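Local coordinates for protein BtGH115A (Bacteroides thetaiotaomicron, PDB 5BY3) that acts as a family GH115 4-O-methyl-alpha-glucuronidase with specificity for decorated arabinogalactans, at residues 475-480 against 544-549; 538-543 against 558-563; 465-470 against 481-486. All blocks are in the same frame, centred on the assembly; numbering follows the deposited sequence.

Contact 1. Residues 475-480 against 544-549; sequences GTSCAK and ASKVPA
Lys546 lays its aliphatic chain over Ser477 and Cys478, near the N-terminal end of helix 476-495. Lys546 CG lies between the backbone N and the carbonyl carbon (chi1 90°), a crowded position, and comes within 4.1 Å of Cys478 CA. A turn at chi3 (-67°) sets Lys546 CE 3.4 Å from Ser477 O and 3.7 Å from Ser477 OG; a second bend, at chi4, places NZ. Lys546 NZ makes no hydrogen bond to Ser477 OG, at 4.0 Å; the lysine touches the serine mainly through its methylene carbons. Cys478 works on the more buried flank. Cys478 SG, anti to the backbone N (chi1 -175°), meets the CG2 branch of Val547 at 3.9 Å, a purely apolar touch. Beyond the valine, Pro548 CD lies 4.3 Å from Gly475 N, a looser approach. No hydrogen bond joins the two segments, and the exposed lysine and serine border the buried cysteine and valine. Residues 544-549 belong to the connection between helices 523-543 and 552-580. Tyr555 of the latter helix packs against both Cys478 and Val547, while Ala479 turns to Leu470 and Glu471 of helix 462-473.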
# COMPACT_ATOMS: atom_id res chain seq x y z
N GLY A 475 20.70 -7.02 10.33
CA GLY A 475 22.00 -6.39 10.06
C GLY A 475 22.41 -6.47 8.60
O GLY A 475 21.67 -6.99 7.78
N THR A 476 23.58 -5.95 8.28
CA THR A 476 24.20 -6.23 6.99
C THR A 476 24.39 -7.73 6.70
O THR A 476 24.14 -8.19 5.58
CB THR A 476 25.53 -5.47 6.89
OG1 THR A 476 25.23 -4.07 6.85
CG2 THR A 476 26.29 -5.86 5.64
N SER A 477 24.79 -8.49 7.73
CA SER A 477 25.15 -9.89 7.51
C SER A 477 23.91 -10.79 7.33
O SER A 477 23.96 -11.77 6.58
CB SER A 477 26.21 -10.39 8.57
OG SER A 477 25.72 -11.20 9.65
N CYS A 478 22.82 -10.42 7.99
CA CYS A 478 21.53 -11.10 7.88
C CYS A 478 20.92 -10.78 6.53
O CYS A 478 20.48 -11.66 5.81
CB CYS A 478 20.60 -10.63 8.99
SG CYS A 478 19.01 -11.51 9.07
N ALA A 479 20.96 -9.50 6.17
CA ALA A 479 20.41 -9.00 4.92
C ALA A 479 21.15 -9.52 3.68
O ALA A 479 20.64 -9.43 2.57
CB ALA A 479 20.43 -7.49 4.93
N LYS A 480 22.34 -10.06 3.89
CA LYS A 480 23.12 -10.62 2.81
C LYS A 480 22.51 -11.95 2.41
O LYS A 480 22.53 -12.34 1.24
CB LYS A 480 24.58 -10.82 3.26
CG LYS A 480 25.64 -10.71 2.15
CD LYS A 480 26.98 -11.21 2.69
CE LYS A 480 27.81 -11.97 1.67
NZ LYS A 480 29.05 -11.23 1.28
N ALA A 544 18.55 -16.96 11.45
CA ALA A 544 18.00 -16.57 12.75
C ALA A 544 19.01 -16.25 13.84
O ALA A 544 18.89 -15.21 14.53
CB ALA A 544 17.03 -17.62 13.24
N SER A 545 20.01 -17.13 14.03
CA SER A 545 21.04 -16.91 15.05
C SER A 545 22.09 -15.83 14.67
O SER A 545 22.72 -15.26 15.54
CB SER A 545 21.65 -18.24 15.52
OG SER A 545 21.98 -19.07 14.41
N LYS A 546 22.22 -15.51 13.38
CA LYS A 546 23.04 -14.34 12.93
C LYS A 546 22.36 -12.91 13.05
O LYS A 546 22.81 -11.91 12.44
CB LYS A 546 23.64 -14.62 11.52
CG LYS A 546 22.80 -14.20 10.30
CD LYS A 546 23.17 -14.90 8.98
CE LYS A 546 24.56 -14.54 8.45
NZ LYS A 546 25.67 -15.17 9.21
N VAL A 547 21.30 -12.85 13.86
CA VAL A 547 20.46 -11.66 14.01
C VAL A 547 20.84 -11.03 15.34
O VAL A 547 20.76 -11.73 16.35
CB VAL A 547 18.96 -12.07 14.07
CG1 VAL A 547 18.06 -10.94 14.54
CG2 VAL A 547 18.48 -12.63 12.73
N PRO A 548 21.18 -9.71 15.36
CA PRO A 548 21.61 -9.03 16.62
C PRO A 548 20.59 -9.16 17.76
O PRO A 548 19.40 -9.35 17.51
CB PRO A 548 21.78 -7.55 16.19
CG PRO A 548 21.93 -7.58 14.70
CD PRO A 548 21.14 -8.77 14.22
N ALA A 549 21.05 -9.09 19.01
CA ALA A 549 20.20 -9.42 20.18
C ALA A 549 18.93 -8.56 20.32
O ALA A 549 17.83 -9.08 20.65
CB ALA A 549 21.03 -9.39 21.46

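Contact 2. Residues 538-543 against 558-563; sequences ETVEKA and LVKYPV
Val540 reaches from helix 523-543 into a site formed by Val559, Lys560 and Val563 of helix 552-580, and this is the tight half of the contact. The segment axes approach to 9.9 Å and run roughly antiparallel, at 149°. The two methyls of Val540 divide the work: Val540 CG2 meets Val559 CG1 at 3.8 Å and Val563 CG1 at 3.9 Å, whereas Val540 CG1 rests on Lys560 CG at 3.7 Å. Across the two segments CG2 meets only valine side chains, and all three valines are buried. Towards solvent the packing gives way to charge. Lys560 stays extended until its last torsion (chi4 -92°) turns NZ aside, and Glu541, bent at chi2, brings its carboxylate beside CE and NZ of Lys560. Glu541 OE1 comes to 3.4 Å from Lys560 CE, but lies 3.8 Å from Lys560 NZ, a long salt bridge. The same oxygen is hydrogen-bonded to Gln564, its stronger polar partner. An alanine in place of Lys560 would probably leave the carboxylate of Glu541 without its facing positive charge and open a gap beside Val540 CG1. The chemistry thus implies a division: valine methyls, close-fitting but undirected, fill the inner side, while at the outer edge the hydrogen bond from Gln564 probably does more to orient the glutamate than the lysine's diffuse electrostatic attraction.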
# COMPACT_ATOMS: atom_id res chain seq x y z
N GLU A 538 14.29 -22.84 5.05
CA GLU A 538 15.60 -23.29 5.52
C GLU A 538 16.57 -22.12 5.70
O GLU A 538 17.20 -22.03 6.75
CB GLU A 538 16.21 -24.35 4.61
CG GLU A 538 15.71 -25.79 4.75
CD GLU A 538 16.47 -26.77 3.83
OE1 GLU A 538 16.53 -26.54 2.59
OE2 GLU A 538 17.01 -27.79 4.34
N THR A 539 16.70 -21.25 4.69
CA THR A 539 17.49 -20.02 4.79
C THR A 539 17.10 -19.15 6.00
O THR A 539 17.96 -18.70 6.74
CB THR A 539 17.40 -19.22 3.51
OG1 THR A 539 17.78 -20.07 2.46
CG2 THR A 539 18.37 -18.00 3.47
N VAL A 540 15.81 -18.97 6.20
CA VAL A 540 15.26 -18.13 7.25
C VAL A 540 15.55 -18.69 8.65
O VAL A 540 15.82 -17.94 9.60
CB VAL A 540 13.74 -17.96 6.95
CG1 VAL A 540 12.89 -17.82 8.19
CG2 VAL A 540 13.54 -16.82 5.95
N GLU A 541 15.50 -20.02 8.75
CA GLU A 541 15.81 -20.76 9.98
C GLU A 541 17.29 -20.63 10.35
O GLU A 541 17.62 -20.32 11.50
CB GLU A 541 15.43 -22.24 9.83
CG GLU A 541 15.17 -22.97 11.15
CD GLU A 541 13.94 -22.49 11.89
OE1 GLU A 541 12.93 -22.17 11.25
OE2 GLU A 541 13.97 -22.43 13.14
N LYS A 542 18.16 -20.83 9.35
CA LYS A 542 19.60 -20.75 9.56
C LYS A 542 20.06 -19.34 9.91
O LYS A 542 20.86 -19.19 10.82
CB LYS A 542 20.40 -21.27 8.36
CG LYS A 542 20.23 -22.77 8.05
CD LYS A 542 21.37 -23.27 7.14
CE LYS A 542 20.90 -23.86 5.81
NZ LYS A 542 20.67 -25.33 5.82
N ALA A 543 19.53 -18.32 9.22
CA ALA A 543 19.98 -16.93 9.42
C ALA A 543 19.50 -16.30 10.75
O ALA A 543 20.04 -15.28 11.15
CB ALA A 543 19.61 -16.07 8.22
N LEU A 558 9.12 -9.53 10.69
CA LEU A 558 9.37 -9.02 9.33
C LEU A 558 9.88 -10.05 8.32
O LEU A 558 9.66 -9.90 7.13
CB LEU A 558 10.31 -7.82 9.40
CG LEU A 558 9.83 -6.69 10.36
CD1 LEU A 558 10.95 -5.72 10.66
CD2 LEU A 558 8.64 -5.93 9.85
N VAL A 559 10.55 -11.09 8.79
CA VAL A 559 11.08 -12.13 7.91
C VAL A 559 10.49 -13.50 8.23
O VAL A 559 9.87 -14.10 7.37
CB VAL A 559 12.65 -12.16 7.92
CG1 VAL A 559 13.18 -13.14 6.91
CG2 VAL A 559 13.22 -10.80 7.55
N LYS A 560 10.67 -13.99 9.45
CA LYS A 560 10.39 -15.39 9.76
C LYS A 560 8.89 -15.70 9.68
O LYS A 560 8.51 -16.64 9.00
CB LYS A 560 11.00 -15.79 11.12
CG LYS A 560 11.11 -17.29 11.37
CD LYS A 560 12.10 -17.60 12.48
CE LYS A 560 12.32 -19.09 12.64
NZ LYS A 560 11.40 -19.67 13.64
N TYR A 561 8.03 -14.92 10.34
CA TYR A 561 6.58 -15.19 10.23
C TYR A 561 6.06 -15.17 8.79
O TYR A 561 5.43 -16.16 8.42
CB TYR A 561 5.70 -14.32 11.16
CG TYR A 561 4.22 -14.77 11.15
CD1 TYR A 561 3.78 -15.84 11.96
CD2 TYR A 561 3.28 -14.15 10.31
CE1 TYR A 561 2.46 -16.26 11.93
CE2 TYR A 561 1.98 -14.56 10.29
CZ TYR A 561 1.57 -15.62 11.10
OH TYR A 561 0.25 -16.04 11.06
N PRO A 562 6.31 -14.09 7.98
CA PRO A 562 5.71 -14.15 6.62
C PRO A 562 6.28 -15.20 5.69
O PRO A 562 5.52 -15.87 5.01
CB PRO A 562 5.90 -12.73 6.04
CG PRO A 562 6.96 -12.08 6.89
CD PRO A 562 6.95 -12.78 8.24
N VAL A 563 7.59 -15.38 5.67
CA VAL A 563 8.17 -16.46 4.82
C VAL A 563 7.70 -17.86 5.25
O VAL A 563 7.33 -18.68 4.39
CB VAL A 563 9.73 -16.40 4.65
CG1 VAL A 563 10.25 -17.68 3.98
CG2 VAL A 563 10.15 -15.22 3.79

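Contact 3. Residues 465-470 against 481-486; sequences HLKHWL and TILSVM
Lys467 and Leu483 bring their CA atoms to 6.1 Å where two helical segments, 9.8 Å apart at their axes, run in broadly opposing directions at 131°. Leu483 spreads its two methyls over separate neighbours. Leu483 CD1 comes against Leu466 CD2 at 3.9 Å, while Leu483 CD2 lies 4.0 Å from Lys467 CB and follows the first methylenes of that lysine, whose amino group turns from the interface to a long, weak ion pair with Glu471. Leu470 meets the stem of Leu483. Leu470 CD1 touches the backbone itself, 3.6 Å from Leu483 CA. The second methyl of Leu470, CD2, is shared between Met486 CG at 3.9 Å and Ile482 CG2 at 4.1 Å, with the ring edge of Trp469 in its own helix turned to the same methyl. Met486, a selenomethionine in this crystal, thus joins the contact through its first carbons: Met486 CB also lies 4.0 Å from Leu466 CD2, the two side chains crossing at about a right angle, whereas its selenium points out of the contact. Trp469 NE1 is hydrogen-bonded to Glu445 of helix 441-452 and its ring meets Tyr442 of that helix edge-to-face, and Ile482 backs onto Tyr555 and Val559 of helix 552-580. Without a hydrogen bond or salt bridge between the segments, cohesion rests on the fit of apolar side chains, mostly leucines with the first carbons of Met486; the aliphatic stem of Lys467 extends that apolar surface to the exposed margin while its charge stays outside.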
# COMPACT_ATOMS: atom_id res chain seq x y z
N HIS A 465 16.27 -0.31 -2.66
CA HIS A 465 15.38 0.12 -1.57
C HIS A 465 15.19 -1.01 -0.54
O HIS A 465 15.44 -0.80 0.64
CB HIS A 465 14.03 0.62 -2.09
CG HIS A 465 13.17 1.27 -1.04
ND1 HIS A 465 12.28 0.56 -0.25
CD2 HIS A 465 13.09 2.56 -0.62
CE1 HIS A 465 11.68 1.39 0.59
NE2 HIS A 465 12.15 2.61 0.38
N LEU A 466 14.79 -2.20 -1.00
CA LEU A 466 14.61 -3.37 -0.11
C LEU A 466 15.91 -3.79 0.62
O LEU A 466 15.90 -4.09 1.81
CB LEU A 466 14.02 -4.56 -0.91
CG LEU A 466 13.88 -5.90 -0.19
CD1 LEU A 466 12.94 -5.81 1.01
CD2 LEU A 466 13.43 -6.98 -1.16
N LYS A 467 17.03 -3.81 -0.12
CA LYS A 467 18.33 -4.07 0.46
C LYS A 467 18.66 -3.08 1.61
O LYS A 467 19.01 -3.50 2.70
CB LYS A 467 19.38 -3.98 -0.64
CG LYS A 467 20.80 -4.29 -0.20
CD LYS A 467 21.75 -4.17 -1.39
CE LYS A 467 23.15 -3.80 -0.92
NZ LYS A 467 23.82 -5.04 -0.45
N HIS A 468 18.51 -1.79 1.37
CA HIS A 468 18.81 -0.76 2.34
C HIS A 468 17.91 -0.93 3.56
O HIS A 468 18.33 -0.66 4.71
CB HIS A 468 18.63 0.61 1.71
CG HIS A 468 18.97 1.75 2.62
ND1 HIS A 468 18.12 2.19 3.62
CD2 HIS A 468 20.07 2.54 2.68
CE1 HIS A 468 18.69 3.19 4.27
NE2 HIS A 468 19.87 3.43 3.71
N TRP A 469 16.69 -1.42 3.32
CA TRP A 469 15.70 -1.55 4.38
C TRP A 469 16.06 -2.73 5.27
O TRP A 469 16.09 -2.55 6.49
CB TRP A 469 14.28 -1.70 3.79
CG TRP A 469 13.16 -1.66 4.82
CD1 TRP A 469 12.56 -0.53 5.34
CD2 TRP A 469 12.51 -2.79 5.47
NE1 TRP A 469 11.57 -0.89 6.23
CE2 TRP A 469 11.52 -2.26 6.33
CE3 TRP A 469 12.63 -4.18 5.35
CZ2 TRP A 469 10.66 -3.08 7.10
CZ3 TRP A 469 11.76 -5.00 6.10
CH2 TRP A 469 10.79 -4.45 6.96
N LEU A 470 16.34 -3.90 4.68
CA LEU A 470 16.71 -5.14 5.45
C LEU A 470 18.00 -4.96 6.19
O LEU A 470 18.11 -5.34 7.37
CB LEU A 470 16.83 -6.42 4.57
CG LEU A 470 15.59 -6.84 3.77
CD1 LEU A 470 15.92 -7.69 2.57
CD2 LEU A 470 14.52 -7.51 4.61
N THR A 481 21.95 -12.64 3.39
CA THR A 481 21.35 -13.93 3.09
C THR A 481 19.85 -13.71 2.75
O THR A 481 19.29 -14.39 1.89
CB THR A 481 21.63 -15.01 4.18
OG1 THR A 481 20.45 -15.33 4.91
CG2 THR A 481 22.76 -14.57 5.20
N ILE A 482 19.25 -12.70 3.38
CA ILE A 482 17.80 -12.55 3.39
C ILE A 482 17.21 -11.79 2.18
O ILE A 482 16.06 -12.05 1.82
CB ILE A 482 17.34 -11.97 4.77
CG1 ILE A 482 17.45 -13.04 5.86
CG2 ILE A 482 15.94 -11.40 4.75
CD1 ILE A 482 17.16 -14.48 5.44
N LEU A 483 17.98 -10.90 1.57
CA LEU A 483 17.52 -10.11 0.42
C LEU A 483 16.91 -10.96 -0.67
O LEU A 483 15.84 -10.64 -1.17
CB LEU A 483 18.63 -9.18 -0.15
CG LEU A 483 18.46 -8.53 -1.55
CD1 LEU A 483 17.23 -7.63 -1.69
CD2 LEU A 483 19.68 -7.74 -1.90
N SER A 484 17.61 -12.03 -1.06
CA SER A 484 17.12 -12.92 -2.12
C SER A 484 15.91 -13.72 -1.66
O SER A 484 15.04 -14.03 -2.46
CB SER A 484 18.23 -13.85 -2.63
OG SER A 484 18.51 -14.87 -1.67
N VAL A 485 15.86 -14.05 -0.38
CA VAL A 485 14.66 -14.68 0.22
C VAL A 485 13.38 -13.83 0.12
O VAL A 485 12.33 -14.34 -0.30
CB VAL A 485 14.94 -15.12 1.65
CG1 VAL A 485 13.66 -15.40 2.40
CG2 VAL A 485 15.83 -16.36 1.62
N MSE A 486 13.49 -12.55 0.48
CA MSE A 486 12.36 -11.61 0.38
C MSE A 486 11.96 -11.47 -1.07
O MSE A 486 10.78 -11.54 -1.41
CB MSE A 486 12.72 -10.28 1.04
CG MSE A 486 12.81 -10.33 2.58
SE MSE A 486 11.59 -11.58 3.50
CE MSE A 486 9.99 -10.47 3.68

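Along the chain, contact 3 comes first: helix 462-473 turns into helix 476-495, and the two pair across a short connection. Contact 1 opens on 475-480, at the start of helix 476-495 and between the two segments of contact 3, and closes 64 residues later on 544-549, so it crosses contact 3. Contact 2 opens on 538-543, before contact 1 has closed, and closes on 558-563, crossing contact 1 but following contact 3 in series. Together they tie helices 462-473, 476-495, 523-543 and 552-580 into one helical cluster. Contacts 2 and 3 also meet directly, where Thr539 and Ala543 pack on Thr481, and Lys546 of contact 1 touches Thr481 as well.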